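CT263 (Chlamydia trachomatis, PDB 4QAS) probably hydrolyses futalosine-type nucleosides as an MTAN-family nucleosidase, a step of menaquinone synthesis by the futalosine pathway. Local coordinates at residues A[8-13]-A[70-75]; A[112-117]-A[157-162]. The protein carries 1 engineered substitution. One frame throughout, in Å; residues are numbered along the deposited sequence.

Interaction 1 of 2, residues A[8-13]-A[70-75]; sequences KLLLIF and DLWINA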
ATOM      1  N   LYS A   8      -4.833 -17.858  -2.380  1.00 20.19           N
ATOM      2  CA  LYS A   8      -6.118 -17.202  -2.150  1.00 20.46           C
ATOM      3  C   LYS A   8      -6.136 -16.651  -0.734  1.00 20.01           C
ATOM      4  O   LYS A   8      -6.120 -17.420   0.236  1.00 19.57           O
ATOM      5  CB  LYS A   8      -7.261 -18.198  -2.375  1.00 20.86           C
ATOM      6  CG  LYS A   8      -7.305 -18.804  -3.781  1.00 23.18           C
ATOM      7  CD  LYS A   8      -8.493 -19.751  -3.903  1.00 27.78           C
ATOM      8  CE  LYS A   8      -8.489 -20.546  -5.195  1.00 48.32           C
ATOM      9  NZ  LYS A   8      -9.741 -21.352  -5.312  1.00 59.31           N
ATOM     10  N   LEU A   9      -6.215 -15.333  -0.624  1.00 17.71           N
ATOM     11  CA  LEU A   9      -6.086 -14.627   0.635  1.00 15.52           C
ATOM     12  C   LEU A   9      -7.383 -13.883   0.890  1.00 17.45           C
ATOM     13  O   LEU A   9      -7.820 -13.097   0.039  1.00 18.82           O
ATOM     14  CB  LEU A   9      -4.912 -13.660   0.536  1.00 19.51           C
ATOM     15  CG  LEU A   9      -4.636 -12.788   1.752  1.00 19.62           C
ATOM     16  CD1 LEU A   9      -4.589 -13.555   3.063  1.00 18.86           C
ATOM     17  CD2 LEU A   9      -3.320 -12.033   1.541  1.00 20.61           C
ATOM     18  N   LEU A  10      -8.001 -14.150   2.041  1.00 16.32           N
ATOM     19  CA  LEU A  10      -9.220 -13.467   2.468  1.00 17.08           C
ATOM     20  C   LEU A  10      -8.839 -12.465   3.551  1.00 15.16           C
ATOM     21  O   LEU A  10      -8.272 -12.851   4.585  1.00 16.13           O
ATOM     22  CB  LEU A  10     -10.228 -14.462   3.025  1.00 17.93           C
ATOM     23  CG  LEU A  10     -11.529 -13.856   3.566  1.00 18.67           C
ATOM     24  CD1 LEU A  10     -12.290 -13.109   2.461  1.00 19.27           C
ATOM     25  CD2 LEU A  10     -12.389 -14.924   4.178  1.00 20.08           C
ATOM     26  N   LEU A  11      -9.171 -11.203   3.334  1.00 14.10           N
ATOM     27  CA  LEU A  11      -9.059 -10.172   4.354  1.00 13.42           C
ATOM     28  C   LEU A  11     -10.429  -9.899   4.942  1.00 14.84           C
ATOM     29  O   LEU A  11     -11.407  -9.713   4.199  1.00 16.31           O
ATOM     30  CB  LEU A  11      -8.554  -8.874   3.742  1.00 14.63           C
ATOM     31  CG  LEU A  11      -7.256  -8.981   2.957  1.00 16.66           C
ATOM     32  CD1 LEU A  11      -6.826  -7.598   2.436  1.00 17.91           C
ATOM     33  CD2 LEU A  11      -6.105  -9.594   3.715  1.00 17.12           C
ATOM     34  N   ILE A  12     -10.507  -9.889   6.271  1.00 13.66           N
ATOM     35  CA  ILE A  12     -11.756  -9.698   6.994  1.00 14.35           C
ATOM     36  C   ILE A  12     -11.594  -8.475   7.870  1.00 14.06           C
ATOM     37  O   ILE A  12     -10.699  -8.422   8.730  1.00 14.55           O
ATOM     38  CB  ILE A  12     -12.139 -10.921   7.835  1.00 16.11           C
ATOM     39  CG1 ILE A  12     -12.230 -12.164   6.957  1.00 18.43           C
ATOM     40  CG2 ILE A  12     -13.462 -10.677   8.513  1.00 17.49           C
ATOM     41  CD1 ILE A  12     -12.289 -13.437   7.727  1.00 21.90           C
ATOM     42  N   PHE A  13     -12.468  -7.505   7.669  1.00 14.07           N
ATOM     43  CA  PHE A  13     -12.555  -6.308   8.489  1.00 13.56           C
ATOM     44  C   PHE A  13     -13.904  -6.288   9.186  1.00 15.39           C
ATOM     45  O   PHE A  13     -14.893  -6.793   8.675  1.00 16.50           O
ATOM     46  CB  PHE A  13     -12.451  -5.061   7.616  1.00 13.72           C
ATOM     47  CG  PHE A  13     -11.131  -4.912   6.923  1.00 13.16           C
ATOM     48  CD1 PHE A  13     -10.073  -4.274   7.553  1.00 13.76           C
ATOM     49  CD2 PHE A  13     -10.942  -5.398   5.630  1.00 13.75           C
ATOM     50  CE1 PHE A  13      -8.863  -4.122   6.915  1.00 14.03           C
ATOM     51  CE2 PHE A  13      -9.726  -5.257   5.005  1.00 15.05           C
ATOM     52  CZ  PHE A  13      -8.704  -4.626   5.641  1.00 14.42           C
ATOM     53  N   ASP A  70      -6.465 -19.964   1.332  1.00 21.20           N
ATOM     54  CA  ASP A  70      -5.224 -20.476   1.912  1.00 20.86           C
ATOM     55  C   ASP A  70      -4.825 -19.777   3.196  1.00 20.14           C
ATOM     56  O   ASP A  70      -4.043 -20.331   3.968  1.00 23.77           O
ATOM     57  CB  ASP A  70      -4.106 -20.307   0.895  1.00 21.96           C
ATOM     58  CG  ASP A  70      -4.365 -21.125  -0.349  1.00 26.30           C
ATOM     59  OD1 ASP A  70      -4.388 -22.359  -0.237  1.00 27.38           O
ATOM     60  OD2 ASP A  70      -4.591 -20.560  -1.436  1.00 24.71           O
ATOM     61  N   LEU A  71      -5.356 -18.596   3.442  1.00 18.41           N
ATOM     62  CA  LEU A  71      -5.063 -17.822   4.636  1.00 17.07           C
ATOM     63  C   LEU A  71      -6.178 -16.815   4.793  1.00 17.22           C
ATOM     64  O   LEU A  71      -6.644 -16.248   3.795  1.00 17.94           O
ATOM     65  CB  LEU A  71      -3.729 -17.076   4.491  1.00 19.27           C
ATOM     66  CG  LEU A  71      -3.301 -16.180   5.658  1.00 17.73           C
ATOM     67  CD1 LEU A  71      -3.106 -16.949   6.965  1.00 21.66           C
ATOM     68  CD2 LEU A  71      -2.011 -15.463   5.297  1.00 21.85           C
ATOM     69  N   TRP A  72      -6.603 -16.605   6.033  1.00 16.95           N
ATOM     70  CA  TRP A  72      -7.417 -15.458   6.401  1.00 14.74           C
ATOM     71  C   TRP A  72      -6.569 -14.486   7.218  1.00 16.40           C
ATOM     72  O   TRP A  72      -5.809 -14.910   8.095  1.00 16.79           O
ATOM     73  CB  TRP A  72      -8.592 -15.868   7.289  1.00 17.17           C
ATOM     74  CG  TRP A  72      -9.652 -16.757   6.725  1.00 17.75           C
ATOM     75  CD1 TRP A  72      -9.644 -17.429   5.538  1.00 20.02           C
ATOM     76  CD2 TRP A  72     -10.882 -17.087   7.363  1.00 18.91           C
ATOM     77  NE1 TRP A  72     -10.810 -18.141   5.397  1.00 21.46           N
ATOM     78  CE2 TRP A  72     -11.587 -17.950   6.511  1.00 21.29           C
ATOM     79  CE3 TRP A  72     -11.463 -16.701   8.579  1.00 19.83           C
ATOM     80  CZ2 TRP A  72     -12.840 -18.461   6.836  1.00 22.53           C
ATOM     81  CZ3 TRP A  72     -12.706 -17.208   8.907  1.00 20.60           C
ATOM     82  CH2 TRP A  72     -13.386 -18.078   8.040  1.00 23.01           C
ATOM     83  N   ILE A  73      -6.729 -13.187   6.982  1.00 14.71           N
ATOM     84  CA  ILE A  73      -6.179 -12.145   7.837  1.00 13.47           C
ATOM     85  C   ILE A  73      -7.327 -11.282   8.313  1.00 15.20           C
ATOM     86  O   ILE A  73      -8.030 -10.664   7.492  1.00 14.99           O
ATOM     87  CB  ILE A  73      -5.132 -11.296   7.104  1.00 15.11           C
ATOM     88  CG1 ILE A  73      -3.968 -12.173   6.636  1.00 18.19           C
ATOM     89  CG2 ILE A  73      -4.637 -10.190   8.032  1.00 17.46           C
ATOM     90  CD1 ILE A  73      -2.913 -11.425   5.855  1.00 19.99           C
ATOM     91  N   ASN A  74      -7.519 -11.233   9.631  1.00 14.63           N
ATOM     92  CA  ASN A  74      -8.426 -10.262  10.225  1.00 13.87           C
ATOM     93  C   ASN A  74      -7.604  -9.052  10.599  1.00 14.27           C
ATOM     94  O   ASN A  74      -6.710  -9.148  11.443  1.00 15.55           O
ATOM     95  CB  ASN A  74      -9.073 -10.873  11.462  1.00 15.95           C
ATOM     96  CG  ASN A  74      -9.848  -9.880  12.277  1.00 16.32           C
ATOM     97  OD1 ASN A  74      -9.829  -9.957  13.523  1.00 17.48           O
ATOM     98  ND2 ASN A  74     -10.555  -8.962  11.626  1.00 15.22           N
ATOM     99  N   ALA A  75      -7.878  -7.932   9.976  1.00 12.81           N
ATOM    100  CA  ALA A  75      -7.213  -6.689  10.307  1.00 12.49           C
ATOM    101  C   ALA A  75      -8.238  -5.756  10.916  1.00 13.74           C
ATOM    102  O   ALA A  75      -9.361  -5.653  10.427  1.00 14.21           O
ATOM    103  CB  ALA A  75      -6.621  -6.061   9.059  1.00 13.23           C
TER
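Strands 8-13 and 71-75 are joined by a ladder of backbone bonds. Leu10 is held at both ends: its N donates to Leu71 O at a nearly straight 175°, and its O takes Ile73 N at 2.9 Å. Ile12 repeats the pattern: its N donates to Ile73 O, and its O accepts both Ala75 N and Asn74 ND2. The Asn74 amide comes from above the Ile12 carbonyl plane, 2.9 Å from ND2 to O, leaving OD1 for Lys162 NZ. At the start, Asp70 OD2 accepts Lys8 N through its anti lone pair, while Asp70 N bonds Lys8 O. These are central parallel strands of the nucleosidase fold's alpha/beta sheet. Both faces are largely buried, under helix 144-153 on the Trp72 and Ile12 side and helix 16-25 on the Leu11 side, so apolar side chains suit them; Asn74 is the polar exception. On the first, Leu10 CD2 lies over the five-membered ring of Trp72, 3.8 Å from its centroid in a CH-pi contact, and Ile12 CD1 reaches Trp72 CE3 at 3.5 Å. On the other, Leu9 CD1 fits between Leu71 CB and Ile73 CG1, and Leu11 CD2 meets Ile73 CB. At the C-terminal end Phe13 CE1 comes within 3.7 Å of Ala75 CB.

Interaction 2 of 2, residues A[112-117]-A[157-162]; sequences TPIPRL and PCSMIK
The irregular loop 112-117, which ends in a type II beta turn from Ile114 to Leu117, lies along strand 158-162 of the central sheet; its polar contacts come from Thr112, its apolar ones mainly from Ile114. Thr112 N donates to Cys158 O at 3.0 Å, in the carbonyl plane and close to straight (168°). Ser159 OG gives its proton to Thr112 O at 2.8 Å from above the carbonyl plane; with OG anti to the carbonyl carbon and beside the backbone N (chi1 -62°), this short hydroxyl side chain lets the strand bond directly to the loop. Water 1 can also donate to Thr112 O, and it accepts from Met160 N, relaying that N-H to the loop where the two segments lie too far apart to bond directly. Water 2 does similar work at the other end, accepting from Cys158 N, 3.0 Å from its oxygen, and hydrogen-bonding the hydroxyl OG1 of Thr112. Two neighbouring bonds lie outside the pair: Thr92 OG1 is bonded to both Ile114 N and Met160 O, tying loop and strand to strand 90-99. Past these polar groups the contact turns apolar, as fits a buried region beside helix 180-197, where Ile194 touches both Ile114 and Ile161. The branched Ile114, CG1 beside the backbone N (chi1 -69°), lays CG1 against Ser159 CB, while Leu117 CD1 borders Ile161 more loosely. Ile114 and Ile161 run roughly perpendicular, and CD1 of Ile114 presses on CG1 of Ile161 at 3.3 Å, closer than carbons normally pack.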
ATOM      1  N   THR A 112      -2.010 -17.294  14.116  1.00 19.37           N
ATOM      2  CA  THR A 112      -0.707 -17.420  13.463  1.00 19.64           C
ATOM      3  C   THR A 112      -0.061 -16.041  13.368  1.00 16.94           C
ATOM      4  O   THR A 112      -0.593 -15.166  12.667  1.00 17.64           O
ATOM      5  CB  THR A 112      -0.895 -17.993  12.078  1.00 20.31           C
ATOM      6  OG1 THR A 112      -1.475 -19.302  12.202  1.00 25.51           O
ATOM      7  CG2 THR A 112       0.441 -18.086  11.338  1.00 23.56           C
ATOM      8  N   PRO A 113       1.087 -15.799  14.006  1.00 19.55           N
ATOM      9  CA  PRO A 113       1.655 -14.450  13.966  1.00 19.21           C
ATOM     10  C   PRO A 113       2.260 -14.128  12.612  1.00 18.40           C
ATOM     11  O   PRO A 113       2.847 -14.970  11.933  1.00 23.28           O
ATOM     12  CB  PRO A 113       2.734 -14.467  15.054  1.00 25.31           C
ATOM     13  CG  PRO A 113       2.513 -15.701  15.817  1.00 32.82           C
ATOM     14  CD  PRO A 113       1.877 -16.679  14.877  1.00 24.67           C
ATOM     15  N   ILE A 114       2.121 -12.871  12.241  1.00 17.98           N
ATOM     16  CA  ILE A 114       2.648 -12.338  10.991  1.00 17.57           C
ATOM     17  C   ILE A 114       4.094 -11.935  11.221  1.00 18.93           C
ATOM     18  O   ILE A 114       4.393 -11.278  12.232  1.00 19.55           O
ATOM     19  CB  ILE A 114       1.810 -11.133  10.566  1.00 19.42           C
ATOM     20  CG1 ILE A 114       0.434 -11.639  10.151  1.00 27.73           C
ATOM     21  CG2 ILE A 114       2.491 -10.323   9.449  1.00 21.86           C
ATOM     22  CD1 ILE A 114      -0.601 -10.620  10.215  1.00 22.69           C
ATOM     23  N   PRO A 115       4.996 -12.259  10.307  1.00 19.77           N
ATOM     24  CA  PRO A 115       6.400 -11.874  10.483  1.00 22.83           C
ATOM     25  C   PRO A 115       6.575 -10.368  10.595  1.00 23.60           C
ATOM     26  O   PRO A 115       5.863  -9.584   9.959  1.00 21.28           O
ATOM     27  CB  PRO A 115       7.066 -12.386   9.205  1.00 24.27           C
ATOM     28  CG  PRO A 115       6.164 -13.428   8.664  1.00 32.73           C
ATOM     29  CD  PRO A 115       4.786 -13.058   9.080  1.00 21.55           C
ATOM     30  N   ARG A 116       7.554  -9.970  11.410  1.00 21.88           N
ATOM     31  CA  ARG A 116       8.058  -8.607  11.535  1.00 21.73           C
ATOM     32  C   ARG A 116       7.088  -7.639  12.199  1.00 21.68           C
ATOM     33  O   ARG A 116       7.367  -6.432  12.240  1.00 26.26           O
ATOM     34  CB  ARG A 116       8.549  -8.045  10.205  1.00 26.45           C
ATOM     35  CG  ARG A 116       9.834  -8.748   9.792  1.00 58.03           C
ATOM     36  CD  ARG A 116      10.361  -8.267   8.477  1.00 86.72           C
ATOM     37  NE  ARG A 116       9.433  -8.539   7.382  1.00 93.32           N
ATOM     38  CZ  ARG A 116       9.400  -9.668   6.677  1.00 85.96           C
ATOM     39  NH1 ARG A 116      10.244 -10.659   6.941  1.00 85.86           N
ATOM     40  NH2 ARG A 116       8.512  -9.807   5.702  1.00 75.10           N
ATOM     41  N   LEU A 117       6.007  -8.110  12.720  1.00 17.54           N
ATOM     42  CA  LEU A 117       5.133  -7.301  13.562  1.00 16.31           C
ATOM     43  C   LEU A 117       5.333  -7.684  15.023  1.00 17.90           C
ATOM     44  O   LEU A 117       5.591  -8.860  15.334  1.00 18.01           O
ATOM     45  CB  LEU A 117       3.650  -7.463  13.201  1.00 15.14           C
ATOM     46  CG  LEU A 117       3.234  -6.785  11.881  1.00 15.74           C
ATOM     47  CD1 LEU A 117       1.792  -7.153  11.548  1.00 16.75           C
ATOM     48  CD2 LEU A 117       3.373  -5.280  11.942  1.00 18.47           C
ATOM     49  N   PRO A 157      -5.599 -21.466   8.059  1.00 25.93           N
ATOM     50  CA  PRO A 157      -4.857 -20.644   9.020  1.00 20.93           C
ATOM     51  C   PRO A 157      -5.412 -19.222   9.063  1.00 20.63           C
ATOM     52  O   PRO A 157      -5.907 -18.685   8.069  1.00 19.73           O
ATOM     53  CB  PRO A 157      -3.421 -20.653   8.477  1.00 28.93           C
ATOM     54  CG  PRO A 157      -3.373 -21.686   7.422  1.00 37.68           C
ATOM     55  CD  PRO A 157      -4.760 -21.905   6.932  1.00 37.59           C
ATOM     56  N   CYS A 158      -5.347 -18.609  10.249  1.00 18.49           N
ATOM     57  CA  CYS A 158      -5.856 -17.265  10.492  1.00 16.89           C
ATOM     58  C   CYS A 158      -4.801 -16.435  11.197  1.00 16.52           C
ATOM     59  O   CYS A 158      -4.215 -16.892  12.193  1.00 18.00           O
ATOM     60  CB  CYS A 158      -7.106 -17.314  11.380  1.00 20.78           C
ATOM     61  SG  CYS A 158      -7.977 -15.758  11.580  1.00 20.95           S
ATOM     62  N   SER A 159      -4.549 -15.243  10.679  1.00 16.43           N
ATOM     63  CA  SER A 159      -3.649 -14.282  11.288  1.00 15.39           C
ATOM     64  C   SER A 159      -4.417 -13.008  11.552  1.00 13.53           C
ATOM     65  O   SER A 159      -5.460 -12.763  10.957  1.00 16.55           O
ATOM     66  CB  SER A 159      -2.460 -13.973  10.376  1.00 17.81           C
ATOM     67  OG  SER A 159      -1.677 -15.095  10.128  1.00 19.49           O
ATOM     68  N   MET A 160      -3.914 -12.210  12.482  1.00 14.55           N
ATOM     69  CA  MET A 160      -4.563 -10.981  12.891  0.58 13.07           C
ATOM     70  C   MET A 160      -3.571  -9.850  12.964  1.00 15.00           C
ATOM     71  O   MET A 160      -2.470 -10.018  13.465  1.00 16.84           O
ATOM     72  CB  MET A 160      -5.134 -11.122  14.279  0.58 20.60           C
ATOM     73  CG  MET A 160      -6.465 -11.725  14.303  0.58 17.83           C
ATOM     74  SD  MET A 160      -7.070 -11.859  15.947  0.58 16.05           S
ATOM     75  CE  MET A 160      -8.321 -13.113  15.721  0.58 45.10           C
ATOM     76  N   ILE A 161      -3.989  -8.718  12.447  1.00 12.53           N
ATOM     77  CA  ILE A 161      -3.295  -7.439  12.564  1.00 13.30           C
ATOM     78  C   ILE A 161      -4.246  -6.529  13.324  1.00 12.53           C
ATOM     79  O   ILE A 161      -5.390  -6.337  12.906  1.00 13.29           O
ATOM     80  CB  ILE A 161      -3.021  -6.818  11.190  1.00 13.56           C
ATOM     81  CG1 ILE A 161      -2.146  -7.736  10.345  1.00 15.15           C
ATOM     82  CG2 ILE A 161      -2.351  -5.467  11.352  1.00 15.51           C
ATOM     83  CD1 ILE A 161      -2.080  -7.359   8.862  1.00 16.88           C
ATOM     84  N   LYS A 162      -3.782  -5.975  14.437  1.00 12.32           N
ATOM     85  CA  LYS A 162      -4.594  -5.056  15.218  1.00 11.62           C
ATOM     86  C   LYS A 162      -3.784  -3.799  15.478  1.00 11.40           C
ATOM     87  O   LYS A 162      -2.658  -3.876  15.955  1.00 12.69           O
ATOM     88  CB  LYS A 162      -5.059  -5.685  16.529  1.00 12.99           C
ATOM     89  CG  LYS A 162      -5.947  -6.912  16.311  1.00 13.78           C
ATOM     90  CD  LYS A 162      -7.380  -6.575  15.908  1.00 13.13           C
ATOM     91  CE  LYS A 162      -8.078  -7.766  15.223  1.00 15.09           C
ATOM     92  NZ  LYS A 162      -9.535  -7.597  15.107  1.00 15.61           N
TER
HETATM   93  O   HOH W   1      -1.738 -13.127  14.140  1.00 18.77           O
HETATM   94  O   HOH W   2      -4.173 -20.002  12.581  1.00 21.72           O

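In the fold
From the N terminus, strand 7-13 is followed by helix 16-25 and strands up to 43-49 before the chain returns as strand 71-80 alongside it, closing interaction 1 over 56 intervening residues. Loop 112-117 comes next, after strand 106-110, and interaction 2 closes when strand 158-167 arrives, 39 residues later, by way of helix 144-153. The two loops thus follow in series and neither nest nor cross. They join at strands 71-80 and 158-167, parallel neighbours in the sheet: Asn74 N lies 2.9 Å from Ser159 O, a probable hydrogen bond. Interaction 1 therefore adds the N-terminal strand to the sheet, and interaction 2 ties a connecting loop to it.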